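Local coordinates for like-Sm ribonucleoprotein core (Methanococcus vannielii SB, PDB 5MKI) that probably binds RNA as a seven-membered Sm-like ring and has a site for uridine monophosphate, at residues A[19-24]-A[40-45]. Sequence-based numbering, arbitrary orientation.
Sequences VTVYLK and MNVALE
Val19 meets Leu44 through methyl groups alone. Val19 CG2 lies 3.7 Å from Leu44 CD2, and the two side chains approach at a slant. With CG1 placed anti to the carbonyl carbon (chi1 -58°), CG2 sits between the backbone N and the carbonyl carbon, and this is the branch that reaches Leu44.

Thr20 turns its side chain to the other side of the strand, so the next residue to face 40-45 is Val21. Here too CG2 does the touching. Val21 CG2 stands 4.1 Å from Leu44 CD1. Val21 CG2 is 4.3 Å from Val42 CG2. Leu44 thus divides its two methyls between the valines, CD2 to Val19 and CD1 to Val21. Val42 makes the looser contact. All four side chains are buried, and Val62 of strand 57-62 packs against both Val42 and Leu44.

No hydrogen bond links the two segments. Their strand axes come no closer than 10.0 Å and their directions differ by 127°, which fits packing across a core rather than pairing within a sheet. Strand 28-36 pairs with both strands and links them as the sheet bends. Just before Val42 is Asn41, a residue of the UMP site, with no UMP bound in this chain and its side chain held by hydrogen bonds to Asp37 and Gly64.

Aliphatic side chains meeting across a strongly bent antiparallel sheet are characteristic of the small curled beta barrel of the Sm fold, here one subunit of a heptamer.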
loop_
_atom_site.group_PDB
_atom_site.type_symbol
_atom_site.label_atom_id
_atom_site.label_comp_id
_atom_site.label_asym_id
_atom_site.label_seq_id
_atom_site.Cartn_x
_atom_site.Cartn_y
_atom_site.Cartn_z
ATOM N N VAL A 19 -21.760 12.135 11.096
ATOM C CA VAL A 19 -20.308 12.262 11.130
ATOM C C VAL A 19 -19.829 12.837 9.807
ATOM O O VAL A 19 -20.502 12.747 8.781
ATOM C CB VAL A 19 -19.604 10.920 11.435
ATOM C CG1 VAL A 19 -20.110 10.372 12.778
ATOM C CG2 VAL A 19 -19.807 9.910 10.282
ATOM N N THR A 20 -18.661 13.453 9.856
ATOM C CA THR A 20 -17.968 13.966 8.683
ATOM C C THR A 20 -16.710 13.131 8.472
ATOM O O THR A 20 -15.836 13.105 9.343
ATOM C CB THR A 20 -17.611 15.440 8.866
ATOM O OG1 THR A 20 -18.802 16.159 9.197
ATOM C CG2 THR A 20 -17.007 16.026 7.597
ATOM N N VAL A 21 -16.632 12.449 7.334
ATOM C CA VAL A 21 -15.475 11.625 6.974
ATOM C C VAL A 21 -14.626 12.412 5.986
ATOM O O VAL A 21 -15.045 12.641 4.847
ATOM C CB VAL A 21 -15.889 10.273 6.374
ATOM C CG1 VAL A 21 -14.625 9.411 6.066
ATOM C CG2 VAL A 21 -16.828 9.530 7.301
ATOM N N TYR A 22 -13.430 12.812 6.412
ATOM C CA TYR A 22 -12.446 13.442 5.533
ATOM C C TYR A 22 -11.618 12.382 4.803
ATOM O O TYR A 22 -11.033 11.498 5.435
ATOM C CB TYR A 22 -11.503 14.346 6.325
ATOM C CG TYR A 22 -12.156 15.567 6.943
ATOM C CD1 TYR A 22 -12.871 15.474 8.135
ATOM C CD2 TYR A 22 -12.044 16.816 6.339
ATOM C CE1 TYR A 22 -13.460 16.593 8.704
ATOM C CE2 TYR A 22 -12.624 17.945 6.906
ATOM C CZ TYR A 22 -13.333 17.828 8.086
ATOM O OH TYR A 22 -13.916 18.949 8.649
ATOM N N LEU A 23 -11.536 12.504 3.483
ATOM C CA LEU A 23 -10.847 11.552 2.630
ATOM C C LEU A 23 -9.494 12.106 2.190
ATOM O O LEU A 23 -9.257 13.317 2.201
ATOM C CB LEU A 23 -11.706 11.216 1.413
ATOM C CG LEU A 23 -13.061 10.578 1.732
ATOM C CD1 LEU A 23 -13.751 10.120 0.437
ATOM C CD2 LEU A 23 -12.874 9.410 2.694
ATOM N N LYS A 24 -8.606 11.191 1.781
ATOM C CA LYS A 24 -7.233 11.570 1.448
ATOM C C LYS A 24 -7.165 12.558 0.293
ATOM O O LYS A 24 -6.217 13.347 0.207
ATOM C CB LYS A 24 -6.415 10.326 1.109
ATOM C CG LYS A 24 -6.099 9.447 2.291
ATOM C CD LYS A 24 -5.461 8.156 1.826
ATOM C CE LYS A 24 -4.854 7.389 2.992
ATOM N NZ LYS A 24 -5.907 6.923 3.963
ATOM N N MET A 40 -11.875 0.787 9.394
ATOM C CA MET A 40 -12.528 2.086 9.231
ATOM C C MET A 40 -13.378 2.167 7.962
ATOM O O MET A 40 -13.643 3.274 7.478
ATOM C CB MET A 40 -11.517 3.251 9.266
ATOM C CG MET A 40 -10.623 3.315 10.527
ATOM S SD MET A 40 -9.838 4.926 10.887
ATOM C CE MET A 40 -11.224 6.037 10.672
ATOM N N ASN A 41 -13.796 1.029 7.381
ATOM C CA ASN A 41 -14.937 1.067 6.474
ATOM C C ASN A 41 -16.147 1.607 7.242
ATOM O O ASN A 41 -16.319 1.322 8.429
ATOM C CB ASN A 41 -15.296 -0.320 5.911
ATOM C CG ASN A 41 -14.152 -1.013 5.147
ATOM O OD1 ASN A 41 -13.406 -0.412 4.380
ATOM N ND2 ASN A 41 -14.059 -2.304 5.344
ATOM N N VAL A 42 -16.994 2.387 6.576
ATOM C CA VAL A 42 -18.174 2.961 7.231
ATOM C C VAL A 42 -19.360 2.954 6.268
ATOM O O VAL A 42 -19.220 3.235 5.069
ATOM C CB VAL A 42 -17.911 4.389 7.769
ATOM C CG1 VAL A 42 -16.749 4.411 8.757
ATOM C CG2 VAL A 42 -17.648 5.377 6.632
ATOM N N ALA A 43 -20.534 2.608 6.797
ATOM C CA ALA A 43 -21.790 2.735 6.066
ATOM C C ALA A 43 -22.481 4.015 6.531
ATOM O O ALA A 43 -22.796 4.153 7.717
ATOM C CB ALA A 43 -22.685 1.518 6.290
ATOM N N LEU A 44 -22.688 4.953 5.607
ATOM C CA LEU A 44 -23.275 6.258 5.916
ATOM C C LEU A 44 -24.641 6.380 5.251
ATOM O O LEU A 44 -24.744 6.281 4.024
ATOM C CB LEU A 44 -22.378 7.394 5.438
ATOM C CG LEU A 44 -20.975 7.507 6.019
ATOM C CD1 LEU A 44 -20.164 8.525 5.230
ATOM C CD2 LEU A 44 -21.079 7.880 7.486
ATOM N N GLU A 45 -25.670 6.632 6.056
ATOM C CA GLU A 45 -27.041 6.761 5.577
ATOM C C GLU A 45 -27.370 8.220 5.278
ATOM O O GLU A 45 -26.978 9.119 6.027
ATOM C CB GLU A 45 -28.014 6.214 6.622
ATOM C CG GLU A 45 -29.436 6.081 6.139
ATOM C CD GLU A 45 -30.387 5.759 7.264
ATOM O OE1 GLU A 45 -30.668 6.672 8.074
ATOM O OE2 GLU A 45 -30.847 4.600 7.341
#